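Local coordinates for esterase (uncultured bacterium pCosCE1, PDB 7ATL), which hydrolyses carboxylic esters and also shows promiscuous acyltransferase activity, as a family VIII carboxylesterase with a beta-lactamase-like fold, at residues Leu31-Gly36 with Asp273-Val278; Ile71-Met76 with Glu279-Gly284; Ser116-Leu121 with Ala300-His305. One frame throughout, in Å; residues are numbered along the deposited sequence.

All three contacts are buried, but they join different parts of the fold. Contacts 1 and 2 share helix 271-283: contact 1 sets its Leu275 against strand 27-34 of the antiparallel sheet, and contact 2 brings its next turns to helix 67-80. Their centres lie about 12 Å apart and they touch, with Leu277 CD1 3.9 Å from Leu73 CD2. Contact 3 pairs two loops, its centre about 26 Å from that of contact 1 and about 18 Å from that of contact 2. Contacts 1 and 2 are met across by methyl and methylene groups alone, whereas contact 3 mixes a methyl-methyl touch with a serine hydroxyl and a partly exposed histidine.

Contact 1 (Leu31-Gly36 with Asp273-Val278); sequences LIARHG and DVLQLV
With CG of Leu275 anti to its backbone N (chi1 180°), the side chain runs straight out from helix 271-283 and its isobutyl fork opens over strand 27-34; CG of Leu31, by contrast, lies anti to its own carbonyl carbon (chi1 -56°), which carries its branch off to one flank and presents its CB to the helix. The two methyls of Leu275 divide the work. CD2 comes up to Leu31, lying 4.0 Å from CB of Leu31 and 4.2 Å from its CD1, so that this methyl rests against the base of the leucine and one of its tips. CD1 of Leu275 points farther along the strand and reaches CB of Ala33 at 4.2 Å. Leu275 CD2 is only slightly farther from Ala33 CB, at 4.4 Å. Leu31 and Ala33 project from one side of the strand, two residues apart, and a single leucine spans both. The closest CA pair is Leu31 with Leu275, at 7.3 Å, and Ala33, having only a methyl, completes the floor beneath the fork.

The strand is held on its flanks by backbone hydrogen bonds, Leu31 to Val358 and Ala33 to Ser356 on one neighbour, Ile32 to Ile39 and Tyr40 on the other. Beyond it, His35 (phi 47°) and Gly36 have the conformation of a type I' turn, which joins strands 27-34 and 37-44 as a beta hairpin. Helix 271-283 packs on the face of the antiparallel sheet, as helices do in the beta-lactamase-like fold; Val274 also touches Val358. The Asp273 carboxylate of this helix is hydrogen-bonded to residues 205-207, but at this interface every touching group is aliphatic and distances stay near or above the sum of methyl radii, which implies a contact held by dispersion and exclusion of water.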
loop_
_atom_site.group_PDB
_atom_site.type_symbol
_atom_site.label_atom_id
_atom_site.label_comp_id
_atom_site.label_asym_id
_atom_site.label_seq_id
_atom_site.Cartn_x
_atom_site.Cartn_y
_atom_site.Cartn_z
ATOM N N LEU A 31 -2.540 -9.524 12.610
ATOM C CA LEU A 31 -1.286 -10.146 13.119
ATOM C C LEU A 31 -0.470 -9.092 13.896
ATOM O O LEU A 31 -0.346 -7.922 13.430
ATOM C CB LEU A 31 -0.478 -10.683 11.937
ATOM C CG LEU A 31 -1.174 -11.685 11.012
ATOM C CD1 LEU A 31 -0.198 -12.235 9.970
ATOM C CD2 LEU A 31 -1.800 -12.840 11.771
ATOM N N ILE A 32 0.063 -9.458 15.060
ATOM C CA ILE A 32 0.961 -8.577 15.860
ATOM C C ILE A 32 2.205 -9.375 16.252
ATOM O O ILE A 32 2.049 -10.500 16.786
ATOM C CB ILE A 32 0.247 -7.999 17.092
ATOM C CG1 ILE A 32 -1.024 -7.250 16.698
ATOM C CG2 ILE A 32 1.202 -7.130 17.896
ATOM C CD1 ILE A 32 -2.089 -7.297 17.758
ATOM N N ALA A 33 3.379 -8.802 15.978
ATOM C CA ALA A 33 4.703 -9.311 16.384
ATOM C C ALA A 33 5.309 -8.330 17.386
ATOM O O ALA A 33 5.057 -7.112 17.254
ATOM C CB ALA A 33 5.582 -9.467 15.168
ATOM N N ARG A 34 6.027 -8.845 18.382
ATOM C CA ARG A 34 6.989 -8.041 19.176
ATOM C C ARG A 34 8.360 -8.704 19.077
ATOM O O ARG A 34 8.446 -9.949 19.242
ATOM C CB ARG A 34 6.540 -7.867 20.625
ATOM C CG ARG A 34 7.379 -6.843 21.377
ATOM C CD ARG A 34 7.065 -6.839 22.849
ATOM N NE ARG A 34 5.700 -6.367 23.027
ATOM C CZ ARG A 34 4.675 -7.094 23.484
ATOM N NH1 ARG A 34 4.829 -8.363 23.843
ATOM N NH2 ARG A 34 3.482 -6.534 23.588
ATOM N N HIS A 35 9.385 -7.911 18.760
ATOM C CA HIS A 35 10.749 -8.431 18.489
ATOM C C HIS A 35 10.681 -9.635 17.533
ATOM O O HIS A 35 11.505 -10.552 17.694
ATOM C CB HIS A 35 11.434 -8.790 19.813
ATOM C CG HIS A 35 11.909 -7.594 20.549
ATOM N ND1 HIS A 35 12.988 -6.811 20.076
ATOM C CD2 HIS A 35 11.480 -7.042 21.708
ATOM C CE1 HIS A 35 13.200 -5.832 20.929
ATOM N NE2 HIS A 35 12.283 -5.957 21.946
ATOM N N GLY A 36 9.747 -9.636 16.568
ATOM C CA GLY A 36 9.724 -10.601 15.448
ATOM C C GLY A 36 8.890 -11.823 15.737
ATOM O O GLY A 36 8.792 -12.652 14.871
ATOM N N ASP A 273 2.455 -12.812 4.808
ATOM C CA ASP A 273 3.456 -12.322 3.826
ATOM C C ASP A 273 3.667 -10.836 4.132
ATOM O O ASP A 273 4.801 -10.420 4.206
ATOM C CB ASP A 273 3.081 -12.643 2.373
ATOM C CG ASP A 273 3.324 -14.079 1.893
ATOM O OD1 ASP A 273 4.061 -14.847 2.554
ATOM O OD2 ASP A 273 2.774 -14.421 0.838
ATOM N N VAL A 274 2.620 -10.084 4.440
ATOM C CA VAL A 274 2.748 -8.627 4.740
ATOM C C VAL A 274 3.554 -8.444 6.032
ATOM O O VAL A 274 4.332 -7.475 6.114
ATOM C CB VAL A 274 1.362 -7.959 4.818
ATOM C CG1 VAL A 274 1.426 -6.502 5.268
ATOM C CG2 VAL A 274 0.626 -8.082 3.491
ATOM N N LEU A 275 3.380 -9.330 7.011
ATOM C CA LEU A 275 4.077 -9.213 8.312
ATOM C C LEU A 275 5.571 -9.445 8.096
ATOM O O LEU A 275 6.361 -8.742 8.747
ATOM C CB LEU A 275 3.508 -10.215 9.315
ATOM C CG LEU A 275 4.181 -10.167 10.688
ATOM C CD1 LEU A 275 4.178 -8.756 11.255
ATOM C CD2 LEU A 275 3.498 -11.106 11.656
ATOM N N GLN A 276 5.935 -10.400 7.225
ATOM C CA GLN A 276 7.340 -10.661 6.808
ATOM C C GLN A 276 7.895 -9.358 6.245
ATOM O O GLN A 276 8.997 -8.954 6.648
ATOM C CB GLN A 276 7.443 -11.735 5.719
ATOM C CG GLN A 276 7.433 -13.174 6.224
ATOM C CD GLN A 276 8.455 -13.317 7.328
ATOM O OE1 GLN A 276 9.662 -13.094 7.138
ATOM N NE2 GLN A 276 7.959 -13.623 8.516
ATOM N N LEU A 277 7.143 -8.726 5.342
ATOM C CA LEU A 277 7.554 -7.452 4.703
ATOM C C LEU A 277 7.788 -6.368 5.777
ATOM O O LEU A 277 8.812 -5.665 5.716
ATOM C CB LEU A 277 6.465 -7.032 3.714
ATOM C CG LEU A 277 6.542 -5.578 3.261
ATOM C CD1 LEU A 277 7.845 -5.355 2.494
ATOM C CD2 LEU A 277 5.326 -5.195 2.422
ATOM N N VAL A 278 6.853 -6.193 6.708
ATOM C CA VAL A 278 6.915 -5.081 7.694
ATOM C C VAL A 278 8.068 -5.331 8.687
ATOM O O VAL A 278 8.808 -4.352 8.983
ATOM C CB VAL A 278 5.559 -4.878 8.388
ATOM C CG1 VAL A 278 5.635 -3.828 9.481
ATOM C CG2 VAL A 278 4.466 -4.522 7.387
#

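Contact 2 (Ile71-Met76 with Glu279-Gly284); sequences ITLAAM and ETLRTG
While Leu73 meets Leu281 across the contact, the flat guanidinium of Arg282 lies well away from that touch, on a part of helix 271-283 that does not meet helix 67-80. CG2 of Thr283 sits over the centre of one of its faces, 3.2 Å above the plane, and the carboxylate of Glu279 is at its edge. This salt bridge is internal to 279-284 and side-on: Arg282 NE lies 2.9 Å from Glu279 OE2, and Arg282 NH2 lies 2.9 Å from Glu279 OE1. The groups are not fully coplanar, since OE2 is met 29° out of the carboxylate plane. Two bonds restrict rotation of both, and OE2 is further bonded to Ser356.

Nothing polar joins 71-76 to 279-284. A chi1 of 177° stretches Leu73 away from its own helix, and its methyls split: CD1 meets CD2 of Leu281 at 4.3 Å, and CD2 meets CG2 of Thr280 at 4.3 Å. With its hydroxyl bonded to the Gln276 carbonyl, Thr280 presents this methyl to Leu73.

Helix 67-80, which carries Lys68 of a probable SxxK motif, here lies between helix 271-283 and helix 174-186, where Ala75 touches Leu178; Met297 of helix 291-297 borders Leu281, and Tyr349 of strand 345-350 meets Leu281 and Arg282.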
loop_
_atom_site.group_PDB
_atom_site.type_symbol
_atom_site.label_atom_id
_atom_site.label_comp_id
_atom_site.label_asym_id
_atom_site.label_seq_id
_atom_site.Cartn_x
_atom_site.Cartn_y
_atom_site.Cartn_z
ATOM N N ILE A 71 6.957 -3.047 -3.517
ATOM C CA ILE A 71 7.738 -2.669 -4.730
ATOM C C ILE A 71 8.805 -1.648 -4.321
ATOM O O ILE A 71 9.914 -1.677 -4.930
ATOM C CB ILE A 71 6.836 -2.187 -5.875
ATOM C CG1 ILE A 71 5.766 -3.221 -6.219
ATOM C CG2 ILE A 71 7.668 -1.830 -7.097
ATOM C CD1 ILE A 71 6.314 -4.531 -6.706
ATOM N N THR A 72 8.520 -0.822 -3.312
ATOM C CA THR A 72 9.547 0.037 -2.671
ATOM C C THR A 72 10.685 -0.862 -2.154
ATOM O O THR A 72 11.859 -0.538 -2.420
ATOM C CB THR A 72 8.937 0.909 -1.573
ATOM O OG1 THR A 72 7.965 1.749 -2.198
ATOM C CG2 THR A 72 9.979 1.727 -0.839
ATOM N N LEU A 73 10.362 -1.977 -1.489
ATOM C CA LEU A 73 11.389 -2.948 -1.012
ATOM C C LEU A 73 12.214 -3.465 -2.194
ATOM O O LEU A 73 13.428 -3.555 -2.037
ATOM C CB LEU A 73 10.794 -4.146 -0.260
ATOM C CG LEU A 73 11.854 -5.171 0.165
ATOM C CD1 LEU A 73 12.973 -4.477 0.921
ATOM C CD2 LEU A 73 11.278 -6.275 1.011
ATOM N N ALA A 74 11.592 -3.837 -3.310
ATOM C CA ALA A 74 12.321 -4.366 -4.485
ATOM C C ALA A 74 13.367 -3.331 -4.931
ATOM O O ALA A 74 14.534 -3.714 -5.125
ATOM C CB ALA A 74 11.349 -4.718 -5.579
ATOM N N ALA A 75 12.964 -2.068 -5.059
ATOM C CA ALA A 75 13.817 -0.921 -5.447
ATOM C C ALA A 75 14.962 -0.719 -4.448
ATOM O O ALA A 75 16.108 -0.494 -4.895
ATOM C CB ALA A 75 12.986 0.339 -5.509
ATOM N N MET A 76 14.656 -0.703 -3.148
ATOM C CA MET A 76 15.675 -0.424 -2.114
ATOM C C MET A 76 16.738 -1.528 -2.136
ATOM O O MET A 76 17.948 -1.230 -1.925
ATOM C CB MET A 76 15.053 -0.333 -0.729
ATOM C CG MET A 76 14.235 0.919 -0.523
ATOM S SD MET A 76 14.968 2.454 -1.090
ATOM C CE MET A 76 16.491 2.450 -0.149
ATOM N N GLU A 279 8.250 -6.561 9.178
ATOM C CA GLU A 279 9.398 -6.926 10.056
ATOM C C GLU A 279 10.710 -6.585 9.333
ATOM O O GLU A 279 11.556 -5.890 9.929
ATOM C CB GLU A 279 9.351 -8.404 10.453
ATOM C CG GLU A 279 8.615 -8.632 11.755
ATOM C CD GLU A 279 9.301 -7.965 12.930
ATOM O OE1 GLU A 279 10.429 -8.427 13.273
ATOM O OE2 GLU A 279 8.734 -6.964 13.456
ATOM N N THR A 280 10.844 -6.985 8.070
ATOM C CA THR A 280 12.019 -6.691 7.208
ATOM C C THR A 280 12.292 -5.179 7.140
ATOM O O THR A 280 13.457 -4.767 7.284
ATOM C CB THR A 280 11.804 -7.275 5.812
ATOM O OG1 THR A 280 11.545 -8.671 5.965
ATOM C CG2 THR A 280 13.000 -7.065 4.910
ATOM N N LEU A 281 11.255 -4.378 6.938
ATOM C CA LEU A 281 11.361 -2.905 6.899
ATOM C C LEU A 281 11.764 -2.390 8.279
ATOM O O LEU A 281 12.462 -1.384 8.321
ATOM C CB LEU A 281 10.020 -2.309 6.444
ATOM C CG LEU A 281 9.607 -2.617 5.000
ATOM C CD1 LEU A 281 8.493 -1.689 4.560
ATOM C CD2 LEU A 281 10.777 -2.513 4.019
ATOM N N ARG A 282 11.338 -3.031 9.360
ATOM C CA ARG A 282 11.589 -2.513 10.731
ATOM C C ARG A 282 13.077 -2.648 11.118
ATOM O O ARG A 282 13.564 -1.742 11.816
ATOM C CB ARG A 282 10.709 -3.235 11.758
ATOM C CG ARG A 282 10.941 -2.769 13.186
ATOM C CD ARG A 282 9.980 -3.393 14.182
ATOM N NE ARG A 282 10.309 -4.791 14.416
ATOM C CZ ARG A 282 11.275 -5.242 15.208
ATOM N NH1 ARG A 282 12.057 -4.406 15.885
ATOM N NH2 ARG A 282 11.455 -6.551 15.295
ATOM N N THR A 283 13.770 -3.737 10.744
ATOM C CA THR A 283 15.109 -4.111 11.293
ATOM C C THR A 283 16.143 -4.429 10.196
ATOM O O THR A 283 17.332 -4.467 10.525
ATOM C CB THR A 283 15.009 -5.343 12.206
ATOM O OG1 THR A 283 14.713 -6.453 11.355
ATOM C CG2 THR A 283 13.966 -5.226 13.298
ATOM N N GLY A 284 15.722 -4.675 8.957
ATOM C CA GLY A 284 16.534 -5.389 7.952
ATOM C C GLY A 284 16.526 -6.883 8.206
ATOM O O GLY A 284 15.883 -7.292 9.182
#

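Contact 3 (Ser116-Leu121 with Ala300-His305); sequences SHTAGL and AHVGSH
Ser116 and Val302 are the closest pair of the two backbones, CA to CA 6.9 Å, where the chain leaves helix 111-116 through a Schellman motif at His117 (phi 63°) and passes the loop that leads toward strand 313-315. From this turn Ser116 and Thr118 both send their side chains to the other loop, while that of His117 is turned aside.

Val302 does most of the touching, and does it with one methyl. Its CG2 lies 3.5 Å from CG2 of Thr118, a close meeting of methyls in which the two side chains run antiparallel past one another; the same CG2 also packs against Ser116, 4.1 Å from its CB and 4.0 Å from its carbonyl O. Thr118 is turned with OG1 between its backbone N and carbonyl carbon (chi1 63°), which places CG2 beside the N and facing the valine. The second approach is by Ser116 OG, 3.7 Å from CB of His301.

Within 300-305, His301 and Val302 both face Phe315, which fits a classic beta bulge, with Val302 hydrogen-bonded to Phe315 through the backbone. The bulge ties this loop to 313-315, an outermost strand of the antiparallel sheet, and so the contact connects that sheet's edge with the helical part of the beta-lactamase-like fold.

Ser116 and His301 find their polar partners outside the two loops. Ser116 OG bonds to the carbonyl of Gly316, and His301 NE2 to the carbonyl of Leu296, while the His301 ring stacks with Phe317, which also touches Ser116. Within the turn, His117 ND1 is bonded to Ser172 OG, and its ring meets Tyr171 with the planes about 50° apart.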
loop_
_atom_site.group_PDB
_atom_site.type_symbol
_atom_site.label_atom_id
_atom_site.label_comp_id
_atom_site.label_asym_id
_atom_site.label_seq_id
_atom_site.Cartn_x
_atom_site.Cartn_y
_atom_site.Cartn_z
ATOM N N SER A 116 8.870 8.767 -2.550
ATOM C CA SER A 116 8.279 9.652 -1.517
ATOM C C SER A 116 7.123 10.449 -2.113
ATOM O O SER A 116 6.573 11.311 -1.404
ATOM C CB SER A 116 9.335 10.552 -0.902
ATOM O OG SER A 116 10.310 9.786 -0.200
ATOM N N HIS A 117 6.751 10.174 -3.365
ATOM C CA HIS A 117 5.563 10.784 -4.024
ATOM C C HIS A 117 5.742 12.304 -4.140
ATOM O O HIS A 117 4.771 13.019 -3.890
ATOM C CB HIS A 117 4.275 10.422 -3.256
ATOM C CG HIS A 117 3.910 8.979 -3.330
ATOM N ND1 HIS A 117 3.295 8.441 -4.435
ATOM C CD2 HIS A 117 4.083 7.964 -2.454
ATOM C CE1 HIS A 117 3.101 7.149 -4.235
ATOM N NE2 HIS A 117 3.584 6.831 -3.031
ATOM N N THR A 118 6.930 12.763 -4.520
ATOM C CA THR A 118 7.262 14.195 -4.715
ATOM C C THR A 118 7.576 14.425 -6.194
ATOM O O THR A 118 8.078 15.513 -6.519
ATOM C CB THR A 118 8.451 14.612 -3.829
ATOM O OG1 THR A 118 9.607 13.872 -4.236
ATOM C CG2 THR A 118 8.230 14.372 -2.352
ATOM N N ALA A 119 7.331 13.436 -7.058
ATOM C CA ALA A 119 7.652 13.471 -8.511
ATOM C C ALA A 119 6.779 14.475 -9.281
ATOM O O ALA A 119 7.083 14.731 -10.465
ATOM C CB ALA A 119 7.453 12.108 -9.104
ATOM N N GLY A 120 5.702 14.973 -8.663
ATOM C CA GLY A 120 4.718 15.858 -9.314
ATOM C C GLY A 120 3.638 15.078 -10.046
ATOM O O GLY A 120 2.789 15.708 -10.742
ATOM N N LEU A 121 3.622 13.763 -9.864
ATOM C CA LEU A 121 2.577 12.886 -10.432
ATOM C C LEU A 121 1.326 12.935 -9.552
ATOM O O LEU A 121 1.387 13.470 -8.396
ATOM C CB LEU A 121 3.156 11.479 -10.555
ATOM C CG LEU A 121 4.345 11.394 -11.505
ATOM C CD1 LEU A 121 5.106 10.086 -11.328
ATOM C CD2 LEU A 121 3.874 11.560 -12.939
ATOM N N ALA A 300 12.259 11.039 7.579
ATOM C CA ALA A 300 11.266 11.999 7.049
ATOM C C ALA A 300 11.828 12.712 5.803
ATOM O O ALA A 300 12.017 13.937 5.870
ATOM C CB ALA A 300 10.890 12.978 8.134
ATOM N N HIS A 301 12.047 11.974 4.700
ATOM C CA HIS A 301 12.433 12.503 3.359
ATOM C C HIS A 301 11.444 13.600 2.977
ATOM O O HIS A 301 11.880 14.557 2.384
ATOM C CB HIS A 301 12.485 11.411 2.285
ATOM C CG HIS A 301 13.551 10.397 2.524
ATOM N ND1 HIS A 301 14.867 10.632 2.196
ATOM C CD2 HIS A 301 13.501 9.163 3.079
ATOM C CE1 HIS A 301 15.578 9.578 2.535
ATOM N NE2 HIS A 301 14.763 8.665 3.074
ATOM N N VAL A 302 10.179 13.440 3.363
ATOM C CA VAL A 302 9.132 14.491 3.339
ATOM C C VAL A 302 8.805 14.820 4.792
ATOM O O VAL A 302 8.515 13.883 5.526
ATOM C CB VAL A 302 7.885 14.026 2.571
ATOM C CG1 VAL A 302 6.680 14.893 2.894
ATOM C CG2 VAL A 302 8.147 13.990 1.078
ATOM N N GLY A 303 8.854 16.104 5.170
ATOM C CA GLY A 303 8.601 16.579 6.546
ATOM C C GLY A 303 7.140 16.440 6.922
ATOM O O GLY A 303 6.326 16.287 6.008
ATOM N N SER A 304 6.838 16.476 8.225
ATOM C CA SER A 304 5.476 16.341 8.818
ATOM C C SER A 304 4.588 17.557 8.485
ATOM O O SER A 304 3.390 17.528 8.824
ATOM C CB SER A 304 5.556 16.086 10.315
ATOM O OG SER A 304 6.487 16.947 10.964
ATOM N N HIS A 305 5.136 18.582 7.829
ATOM C CA HIS A 305 4.354 19.707 7.247
ATOM C C HIS A 305 3.326 19.103 6.279
ATOM O O HIS A 305 2.230 19.663 6.181
ATOM C CB HIS A 305 5.273 20.817 6.664
ATOM C CG HIS A 305 6.001 20.471 5.405
ATOM N ND1 HIS A 305 5.487 20.761 4.141
ATOM C CD2 HIS A 305 7.204 19.880 5.194
ATOM C CE1 HIS A 305 6.329 20.339 3.212
ATOM N NE2 HIS A 305 7.393 19.790 3.832
#